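Local coordinates for poly-beta-1,6-N-acetyl-D-glucosamine N-deacetylase (Aggregatibacter actinomycetemcomitans, PDB 4U10), which probably removes N-acetyl groups from poly-beta-1,6-N-acetyl-D-glucosamine as a metal-dependent polysaccharide deacetylase, this chain being its deacetylase domain, at residues H37-V49 against T63-D75. Numbering follows the deposited sequence.
Sequences HFNWLKDNGYNVV and TLPEKAVVLSFDD. With ZN (zinc ion), chain E; ZN (zinc ion), chain D; ZN (zinc ion), chain C.
Two bends in the Lys-67 chain, at chi3 (84°) and chi4, fold it over the ring of Tyr-46, whose CG, anti to the carbonyl carbon, puts CD1 beside Lys-67 CB. CE of Lys-67 sits 3.8 Å from the centroid of the Tyr-46 ring and 27° off the ring normal, a CH-pi contact over one face. Val-69 CG2 meets the same ring obliquely, at CD1. Next to this pair the backbones pair in parallel: Asn-47 N donates to Lys-67 O (3.0 Å), Val-69 N to Asn-47 O, and Val-49 N to Val-69 O (2.9 Å). The last is the straightest, 164° at the hydrogen. With helix 51-58 as the connection, strands 47-48 and 68-75 make a beta-alpha-beta unit, the latter strand lying between strands 3-13 and 95-99 of the polysaccharide deacetylase (NodB) fold. Water 1 extends the pairing, giving a hydrogen to Val-49 O and accepting one from Leu-71 N. On the face bearing Val-48 and Val-69, Leu-71 turns its two methyls toward helix 31-42: CD1 approaches Phe-38 CE1 obliquely at 3.6 Å, while CD2 passes Leu-41 CD1 at 4.1 Å. Val-49 CG1 packs against Pro-65 CG at 3.7 Å, and Ile-54 of the connecting helix touches Val-49 and Val-70. Farther along, Asp-74 OD2 and Asp-75 OD1 bind separate zinc ions bridged by water 2, with His-10 joining the first and His-144 and His-149 the second.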
# COMPACT_ATOMS: atom_id res chain seq x y z
N HIS A 37 -8.89 3.52 16.24
CA HIS A 37 -9.12 4.29 15.07
C HIS A 37 -10.49 3.90 14.42
O HIS A 37 -11.22 4.76 14.02
CB HIS A 37 -8.01 4.09 14.05
CG HIS A 37 -6.70 4.63 14.48
ND1 HIS A 37 -5.54 4.37 13.79
CD2 HIS A 37 -6.34 5.37 15.54
CE1 HIS A 37 -4.53 4.98 14.37
NE2 HIS A 37 -4.98 5.59 15.45
N PHE A 38 -10.76 2.61 14.30
CA PHE A 38 -11.99 2.09 13.63
C PHE A 38 -13.23 2.53 14.37
O PHE A 38 -14.23 2.89 13.76
CB PHE A 38 -11.98 0.57 13.58
CG PHE A 38 -11.11 0.02 12.50
CD1 PHE A 38 -10.21 0.83 11.82
CD2 PHE A 38 -11.15 -1.32 12.20
CE1 PHE A 38 -9.39 0.30 10.82
CE2 PHE A 38 -10.33 -1.84 11.22
CZ PHE A 38 -9.47 -1.02 10.51
N ASN A 39 -13.14 2.49 15.69
CA ASN A 39 -14.16 3.11 16.56
C ASN A 39 -14.30 4.63 16.48
O ASN A 39 -15.40 5.13 16.49
CB ASN A 39 -13.86 2.76 18.01
CG ASN A 39 -14.15 1.33 18.30
OD1 ASN A 39 -14.92 0.68 17.58
ND2 ASN A 39 -13.55 0.81 19.38
N TRP A 40 -13.19 5.35 16.44
CA TRP A 40 -13.21 6.78 16.40
C TRP A 40 -13.80 7.24 15.08
O TRP A 40 -14.55 8.24 15.06
CB TRP A 40 -11.81 7.34 16.56
CG TRP A 40 -11.85 8.79 16.60
CD1 TRP A 40 -11.99 9.56 17.72
CD2 TRP A 40 -11.82 9.70 15.48
NE1 TRP A 40 -12.02 10.89 17.37
CE2 TRP A 40 -11.92 11.01 16.01
CE3 TRP A 40 -11.70 9.54 14.09
CZ2 TRP A 40 -11.92 12.15 15.20
CZ3 TRP A 40 -11.69 10.69 13.28
CH2 TRP A 40 -11.80 11.97 13.84
N LEU A 41 -13.47 6.54 13.98
CA LEU A 41 -14.02 6.93 12.69
C LEU A 41 -15.55 6.82 12.74
O LEU A 41 -16.23 7.76 12.37
CB LEU A 41 -13.47 6.06 11.52
CG LEU A 41 -11.97 6.14 11.22
CD1 LEU A 41 -11.54 5.03 10.29
CD2 LEU A 41 -11.68 7.49 10.62
N LYS A 42 -16.06 5.68 13.19
CA LYS A 42 -17.53 5.43 13.05
C LYS A 42 -18.31 6.31 14.05
O LYS A 42 -19.45 6.70 13.75
CB LYS A 42 -17.89 3.97 13.29
CG LYS A 42 -17.93 3.54 14.76
CD LYS A 42 -18.11 2.03 14.83
CE LYS A 42 -18.55 1.50 16.19
NZ LYS A 42 -17.59 1.87 17.25
N ASP A 43 -17.67 6.59 15.20
CA ASP A 43 -18.26 7.41 16.29
C ASP A 43 -18.02 8.90 16.04
O ASP A 43 -18.23 9.70 16.94
CB ASP A 43 -17.66 7.05 17.68
CG ASP A 43 -18.01 5.61 18.14
OD1 ASP A 43 -18.87 5.00 17.48
OD2 ASP A 43 -17.41 5.03 19.10
N ASN A 44 -17.54 9.27 14.86
CA ASN A 44 -17.39 10.68 14.49
C ASN A 44 -17.92 11.01 13.10
O ASN A 44 -17.69 12.11 12.57
CB ASN A 44 -15.97 11.10 14.66
CG ASN A 44 -15.53 10.98 16.12
OD1 ASN A 44 -15.48 9.87 16.69
ND2 ASN A 44 -15.34 12.10 16.75
N GLY A 45 -18.66 10.09 12.52
CA GLY A 45 -19.39 10.39 11.28
C GLY A 45 -18.63 10.11 10.01
O GLY A 45 -19.08 10.47 8.90
N TYR A 46 -17.46 9.46 10.16
CA TYR A 46 -16.66 9.09 9.00
C TYR A 46 -17.15 7.76 8.54
O TYR A 46 -17.34 6.83 9.35
CB TYR A 46 -15.15 9.07 9.35
CG TYR A 46 -14.64 10.46 9.63
CD1 TYR A 46 -14.42 11.35 8.59
CD2 TYR A 46 -14.46 10.92 10.95
CE1 TYR A 46 -13.98 12.65 8.83
CE2 TYR A 46 -14.04 12.23 11.21
CZ TYR A 46 -13.80 13.09 10.16
OH TYR A 46 -13.37 14.38 10.41
N ASN A 47 -17.39 7.67 7.23
CA ASN A 47 -17.91 6.50 6.58
C ASN A 47 -16.77 5.88 5.78
O ASN A 47 -16.31 6.47 4.81
CB ASN A 47 -19.04 6.92 5.65
CG ASN A 47 -20.26 7.43 6.43
OD1 ASN A 47 -20.69 8.60 6.33
ND2 ASN A 47 -20.78 6.58 7.18
N VAL A 48 -16.35 4.70 6.18
CA VAL A 48 -15.41 3.85 5.41
C VAL A 48 -16.04 3.29 4.16
O VAL A 48 -17.01 2.54 4.18
CB VAL A 48 -14.77 2.76 6.28
CG1 VAL A 48 -13.82 1.87 5.46
CG2 VAL A 48 -14.01 3.43 7.41
N VAL A 49 -15.48 3.67 3.04
CA VAL A 49 -15.98 3.22 1.76
C VAL A 49 -14.91 2.38 1.06
O VAL A 49 -13.73 2.48 1.34
CB VAL A 49 -16.33 4.42 0.87
CG1 VAL A 49 -17.38 5.30 1.58
CG2 VAL A 49 -15.07 5.18 0.51
N THR A 63 -23.30 7.78 -5.50
CA THR A 63 -22.59 8.87 -4.85
C THR A 63 -21.98 8.34 -3.56
O THR A 63 -22.48 7.41 -2.99
CB THR A 63 -23.53 10.06 -4.52
OG1 THR A 63 -24.64 9.55 -3.82
CG2 THR A 63 -24.04 10.71 -5.79
N LEU A 64 -20.92 8.98 -3.09
CA LEU A 64 -20.33 8.68 -1.80
C LEU A 64 -21.09 9.27 -0.61
O LEU A 64 -21.69 10.33 -0.72
CB LEU A 64 -18.92 9.23 -1.72
CG LEU A 64 -17.85 8.58 -2.61
CD1 LEU A 64 -16.54 9.01 -2.02
CD2 LEU A 64 -17.94 7.05 -2.67
N PRO A 65 -20.99 8.61 0.56
CA PRO A 65 -21.55 9.23 1.76
C PRO A 65 -20.69 10.39 2.18
O PRO A 65 -19.61 10.63 1.58
CB PRO A 65 -21.53 8.09 2.79
CG PRO A 65 -20.38 7.24 2.34
CD PRO A 65 -20.45 7.27 0.83
N GLU A 66 -21.17 11.12 3.20
CA GLU A 66 -20.38 12.18 3.82
C GLU A 66 -19.12 11.61 4.47
O GLU A 66 -19.08 10.43 4.86
CB GLU A 66 -21.20 12.95 4.89
CG GLU A 66 -21.90 14.21 4.37
CD GLU A 66 -20.98 15.41 4.08
OE1 GLU A 66 -19.76 15.38 4.40
OE2 GLU A 66 -21.48 16.40 3.49
N LYS A 67 -18.11 12.44 4.54
CA LYS A 67 -16.89 12.17 5.29
C LYS A 67 -16.36 10.75 4.93
O LYS A 67 -16.07 9.93 5.81
CB LYS A 67 -17.15 12.32 6.80
CG LYS A 67 -17.97 13.57 7.18
CD LYS A 67 -18.18 13.66 8.68
CE LYS A 67 -17.00 14.32 9.38
NZ LYS A 67 -17.10 15.81 9.25
N ALA A 68 -16.28 10.50 3.63
CA ALA A 68 -15.82 9.20 3.11
C ALA A 68 -14.35 9.02 3.45
O ALA A 68 -13.58 9.97 3.44
CB ALA A 68 -16.04 9.13 1.59
N VAL A 69 -13.95 7.79 3.78
CA VAL A 69 -12.59 7.49 4.14
C VAL A 69 -12.28 6.10 3.57
O VAL A 69 -13.11 5.20 3.62
CB VAL A 69 -12.45 7.41 5.66
CG1 VAL A 69 -11.07 6.91 6.05
CG2 VAL A 69 -12.77 8.76 6.28
N VAL A 70 -11.07 5.95 3.03
CA VAL A 70 -10.57 4.68 2.52
C VAL A 70 -9.45 4.21 3.47
O VAL A 70 -8.56 4.99 3.89
CB VAL A 70 -10.01 4.78 1.09
CG1 VAL A 70 -9.46 3.42 0.56
CG2 VAL A 70 -11.08 5.23 0.12
N LEU A 71 -9.44 2.92 3.77
CA LEU A 71 -8.39 2.33 4.60
C LEU A 71 -7.43 1.57 3.70
O LEU A 71 -7.90 0.86 2.87
CB LEU A 71 -9.00 1.30 5.57
CG LEU A 71 -10.04 1.79 6.56
CD1 LEU A 71 -10.60 0.64 7.40
CD2 LEU A 71 -9.51 2.89 7.44
N SER A 72 -6.10 1.67 3.92
CA SER A 72 -5.10 1.02 3.08
C SER A 72 -3.97 0.38 3.90
O SER A 72 -3.57 0.93 4.94
CB SER A 72 -4.54 2.00 2.04
OG SER A 72 -3.85 3.11 2.61
N PHE A 73 -3.54 -0.83 3.47
CA PHE A 73 -2.55 -1.59 4.21
C PHE A 73 -1.49 -2.02 3.24
O PHE A 73 -1.79 -2.53 2.14
CB PHE A 73 -3.15 -2.81 4.89
CG PHE A 73 -4.21 -2.47 5.89
CD1 PHE A 73 -5.54 -2.26 5.49
CD2 PHE A 73 -3.91 -2.38 7.25
CE1 PHE A 73 -6.50 -1.89 6.43
CE2 PHE A 73 -4.86 -2.03 8.16
CZ PHE A 73 -6.16 -1.76 7.76
N ASP A 74 -0.25 -1.65 3.56
CA ASP A 74 0.90 -1.87 2.68
C ASP A 74 1.81 -3.02 3.12
O ASP A 74 2.09 -3.17 4.31
CB ASP A 74 1.83 -0.66 2.60
CG ASP A 74 1.22 0.58 1.97
OD1 ASP A 74 0.09 0.57 1.46
OD2 ASP A 74 1.99 1.60 1.94
N ASP A 75 2.25 -3.79 2.10
CA ASP A 75 3.49 -4.57 2.01
C ASP A 75 3.29 -6.06 1.83
O ASP A 75 4.14 -6.69 1.24
CB ASP A 75 4.46 -4.36 3.18
CG ASP A 75 5.12 -3.06 3.14
OD1 ASP A 75 4.76 -2.17 2.35
OD2 ASP A 75 6.08 -2.92 3.92
ZN ZN E . -17.92 3.23 19.29
ZN ZN D . 3.88 1.93 2.80
ZN ZN C . 5.69 -0.73 1.55
O HOH W 1 -11.42 1.26 2.62
O HOH W 2 5.49 1.10 1.95